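Local coordinates for protein dihydrocoumarin hydrolase, AncDHCH1 (Pseudomonas sp., PDB 6C2C) that probably hydrolyses the lactone dihydrocoumarin with a two-zinc centre of the metallo-beta-lactamase type, as a reconstructed ancestor of methyl-parathion hydrolase, at residues D38-V41 with D42-N46; P177-A181 with G182-P186. All coordinates share one frame; numbering follows the deposited sequence. Where two conformers were deposited one is given.

Contact 1. Residues D38-V41 with D42-N46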
# COMPACT_ATOMS: atom_id res chain seq x y z
N ASP A 38 4.41 13.83 -1.78
CA ASP A 38 3.38 14.85 -1.66
C ASP A 38 2.36 14.64 -2.76
O ASP A 38 2.74 14.44 -3.93
CB ASP A 38 3.98 16.25 -1.81
CG ASP A 38 4.65 16.76 -0.55
OD1 ASP A 38 4.56 16.12 0.52
OD2 ASP A 38 5.28 17.84 -0.62
N LEU A 39 1.10 14.76 -2.41
CA LEU A 39 0.01 14.62 -3.36
C LEU A 39 -0.81 15.91 -3.37
O LEU A 39 -1.15 16.43 -2.29
CB LEU A 39 -0.91 13.47 -3.01
CG LEU A 39 -0.34 12.06 -3.25
CD1 LEU A 39 -1.39 11.02 -2.93
CD2 LEU A 39 0.09 12.00 -4.72
N PRO A 40 -1.16 16.45 -4.54
CA PRO A 40 -2.07 17.60 -4.62
C PRO A 40 -3.50 17.13 -4.48
O PRO A 40 -4.27 17.07 -5.44
CB PRO A 40 -1.74 18.18 -6.01
CG PRO A 40 -1.42 17.02 -6.83
CD PRO A 40 -0.66 16.04 -5.87
N VAL A 41 -3.87 16.77 -3.24
CA VAL A 41 -5.17 16.12 -3.03
C VAL A 41 -6.35 17.06 -3.26
O VAL A 41 -7.46 16.58 -3.50
CB VAL A 41 -5.23 15.48 -1.63
CG1 VAL A 41 -4.12 14.42 -1.50
CG2 VAL A 41 -5.09 16.53 -0.48
N ASP A 42 -6.15 18.38 -3.16
CA ASP A 42 -7.24 19.30 -3.47
C ASP A 42 -7.66 19.14 -4.93
O ASP A 42 -8.85 19.21 -5.26
CB ASP A 42 -6.79 20.72 -3.18
CG ASP A 42 -5.43 21.04 -3.84
OD1 ASP A 42 -4.51 20.16 -3.95
OD2 ASP A 42 -5.26 22.21 -4.27
N LYS A 43 -6.71 18.86 -5.79
CA LYS A 43 -6.99 18.63 -7.18
C LYS A 43 -7.41 17.20 -7.53
O LYS A 43 -8.25 17.01 -8.33
CB LYS A 43 -5.76 18.98 -7.96
CG LYS A 43 -5.96 19.12 -9.44
CD LYS A 43 -5.82 17.83 -10.20
CE LYS A 43 -6.48 17.92 -11.57
NZ LYS A 43 -7.88 18.29 -11.46
N LEU A 44 -6.80 16.22 -6.88
CA LEU A 44 -7.05 14.82 -7.21
C LEU A 44 -8.38 14.31 -6.66
O LEU A 44 -9.00 13.43 -7.28
CB LEU A 44 -5.90 13.96 -6.65
CG LEU A 44 -4.55 14.19 -7.30
CD1 LEU A 44 -3.49 13.64 -6.37
CD2 LEU A 44 -4.51 13.49 -8.63
N LEU A 45 -8.82 14.76 -5.48
CA LEU A 45 -10.10 14.28 -4.95
C LEU A 45 -11.27 14.82 -5.78
O LEU A 45 -11.23 15.95 -6.27
CB LEU A 45 -10.28 14.67 -3.48
CG LEU A 45 -9.34 13.93 -2.50
CD1 LEU A 45 -9.43 14.57 -1.12
CD2 LEU A 45 -9.79 12.47 -2.40
N ASN A 46 -12.31 14.01 -5.89
CA ASN A 46 -13.44 14.32 -6.79
C ASN A 46 -14.53 15.06 -6.03
O ASN A 46 -15.64 14.59 -5.80
CB ASN A 46 -13.98 13.04 -7.43
CG ASN A 46 -13.08 12.51 -8.52
OD1 ASN A 46 -12.44 13.25 -9.24
ND2 ASN A 46 -13.02 11.18 -8.63

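Contact 2. Residues P177-A181 with G182-P186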
# COMPACT_ATOMS: atom_id res chain seq x y z
N PRO A 177 10.36 -9.62 -15.39
CA PRO A 177 11.26 -10.71 -14.96
C PRO A 177 10.49 -11.90 -14.47
O PRO A 177 10.88 -13.05 -14.71
CB PRO A 177 12.12 -10.07 -13.84
CG PRO A 177 11.96 -8.58 -14.02
CD PRO A 177 10.65 -8.35 -14.69
N TYR A 178 9.42 -11.66 -13.73
CA TYR A 178 8.68 -12.77 -13.15
C TYR A 178 7.90 -13.51 -14.22
O TYR A 178 7.85 -14.74 -14.20
CB TYR A 178 7.72 -12.22 -12.07
CG TYR A 178 8.53 -11.54 -10.98
CD1 TYR A 178 8.83 -10.19 -11.09
CD2 TYR A 178 9.01 -12.24 -9.86
CE1 TYR A 178 9.62 -9.54 -10.13
CE2 TYR A 178 9.78 -11.61 -8.89
CZ TYR A 178 10.08 -10.26 -9.03
OH TYR A 178 10.84 -9.58 -8.06
N VAL A 179 7.27 -12.77 -15.12
CA VAL A 179 6.50 -13.40 -16.19
C VAL A 179 7.42 -14.27 -17.03
O VAL A 179 7.13 -15.46 -17.28
CB VAL A 179 5.82 -12.30 -17.03
CG1 VAL A 179 5.24 -12.93 -18.32
CG2 VAL A 179 4.72 -11.61 -16.21
N LYS A 180 8.56 -13.76 -17.39
CA LYS A 180 9.48 -14.53 -18.19
C LYS A 180 10.01 -15.77 -17.51
O LYS A 180 10.26 -16.76 -18.15
CB LYS A 180 10.67 -13.69 -18.65
CG LYS A 180 10.31 -12.52 -19.54
CD LYS A 180 9.89 -12.92 -20.92
CE LYS A 180 10.33 -11.87 -21.95
NZ LYS A 180 9.56 -11.89 -23.20
N ALA A 181 10.16 -15.70 -16.21
CA ALA A 181 10.65 -16.85 -15.49
C ALA A 181 9.52 -17.81 -15.04
O ALA A 181 9.79 -18.76 -14.30
CB ALA A 181 11.48 -16.39 -14.26
N GLY A 182 8.27 -17.57 -15.46
CA GLY A 182 7.18 -18.44 -15.04
C GLY A 182 6.81 -18.27 -13.58
O GLY A 182 6.23 -19.19 -12.97
N LYS A 183 7.19 -17.14 -12.98
CA LYS A 183 6.91 -16.93 -11.56
C LYS A 183 5.86 -15.85 -11.32
O LYS A 183 5.79 -15.30 -10.21
CB LYS A 183 8.20 -16.66 -10.79
CG LYS A 183 8.85 -18.01 -10.34
CD LYS A 183 10.19 -17.83 -9.69
CE LYS A 183 11.29 -17.24 -10.65
NZ LYS A 183 12.54 -17.03 -9.80
N PHE A 184 5.00 -15.56 -12.30
CA PHE A 184 3.80 -14.76 -12.05
C PHE A 184 2.58 -15.68 -12.13
O PHE A 184 2.35 -16.32 -13.17
CB PHE A 184 3.63 -13.61 -13.03
CG PHE A 184 2.34 -12.87 -12.79
CD1 PHE A 184 2.19 -12.09 -11.65
CD2 PHE A 184 1.25 -13.06 -13.63
CE1 PHE A 184 0.98 -11.41 -11.37
CE2 PHE A 184 0.01 -12.43 -13.38
CZ PHE A 184 -0.13 -11.56 -12.21
N LYS A 185 1.86 -15.81 -11.03
CA LYS A 185 0.77 -16.78 -10.89
C LYS A 185 -0.52 -16.03 -10.57
O LYS A 185 -0.78 -15.66 -9.40
CB LYS A 185 1.14 -17.80 -9.79
CG LYS A 185 0.10 -18.93 -9.69
CD LYS A 185 0.53 -19.95 -8.61
CE LYS A 185 -0.51 -21.01 -8.38
NZ LYS A 185 0.10 -22.03 -7.41
N PRO A 186 -1.39 -15.76 -11.54
CA PRO A 186 -2.59 -14.96 -11.27
C PRO A 186 -3.58 -15.79 -10.48
O PRO A 186 -3.47 -17.01 -10.33
CB PRO A 186 -3.18 -14.63 -12.66
CG PRO A 186 -2.63 -15.76 -13.54
CD PRO A 186 -1.26 -16.11 -12.97
O HOH W 1 4.63 -16.32 -15.14

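Contact 1. Residues D38-V41 with D42-N46
Asp42 folds its carboxylate back over the peptide that follows Pro40. Its CG stands between the backbone N and the carbonyl carbon (chi1 50°), and this turn brings Asp42 OD1 to 3.2 Å from Pro40 C. No hydrogen bond forms there, because Pro40 O and OD1 are both acceptors. Lys43 sends its backbone N to Pro40 O, a weak and bent bond. Its side chain leads away from the turn, and NZ bonds to Gln243. Leu44 N reaches Pro40 O at 3.0 Å, in the carbonyl plane. Pro40 O therefore takes two N-H groups, of which Leu44 gives the straighter bond (153° at the hydrogen). The first bond of the Leu44 side chain points toward 38-41. The side chain crosses the proline ring at an angle, with Leu44 CD1 3.7 Å from Pro40 CD. Leu44 CD1 is also 4.2 Å from Leu39 CB. Leu45 N closes the turn on Val41 O at 3.0 Å and 165°. The side chains meet only loosely, Leu45 CD1 being 4.3 Å from Val41 CB. Both residues are buried, and both touch helix 49-58. Pro40 is the centre of an inverse gamma turn and also the N-cap of the short helix 41-44. The segment is thus a strand-to-helix junction, where the long strand 27-39 leaves the mixed sheet of the metallo-beta-lactamase fold.

Contact 2. Residues P177-A181 with G182-P186
Lys183 N bonds to Tyr178 O at 2.8 Å, with 154° at the hydrogen, and Gly182 N bonds to Val179 O at 3.0 Å. These two backbone hydrogen bonds join the last turn of the helix to the residues after it. The second donor sits above the carbonyl plane, 62° out of it, although its N-H points almost straight at the oxygen. The pair makes a Schellman motif that ends helix 162-180, with Gly182 as the C-prime residue. Gly182 has a positive phi, which favours glycine. A water extends the polar network. It accepts from Phe184 N at 3.0 Å and gives a weak bond to Val179 O, so that carbonyl meets both Gly182 and the water.

The apolar contacts flank these bonds. Val179 and Phe184 lie side by side and point the same way. Val179 CG2 touches Phe184 CB at 3.9 Å. Phe184 CG is anti to the backbone N (chi1 176°), and the ring is carried away from the helix, toward Val141 and Ala148. Pro186 N lies over one face of that ring, offset toward its rim. Tyr178 CB is 4.4 Å from Phe184 CB, a looser approach. The Tyr178 ring also leads away, and its OH bonds to Leu128 O and Phe136 N. On the more exposed part of the turn, Lys183 CE lies 3.7 Å from Ala181 CB, a doubtful contact because it holds for one of two conformers. Backbone hydrogen bonds of Lys183 and Lys185 with Val141 tie the outgoing chain to edge strand 140-142.

Overall arrangement
Contacts 1 and 2 do not touch. Their centres are 34 Å apart and their nearest atoms about 24 Å apart. Contact 1 comes first along the chain and contact 2 more than 100 residues later. Contact 1 starts a helix and contact 2 ends one. Both border the same six-stranded mixed sheet. Residues 38-41 include the end of strand 27-39. The loop of contact 2 bonds through its backbone to 140-142, one of the two outermost strands within the chain. Contact 1 comes near the metal centre: the Leu39 side chain is about 8 Å from a zinc ion and about 4 Å from a bound di(hydroxyethyl)ether. Contact 2 lies at the surface, but its Phe184 touches Met120, between zinc ligands His119 and His121.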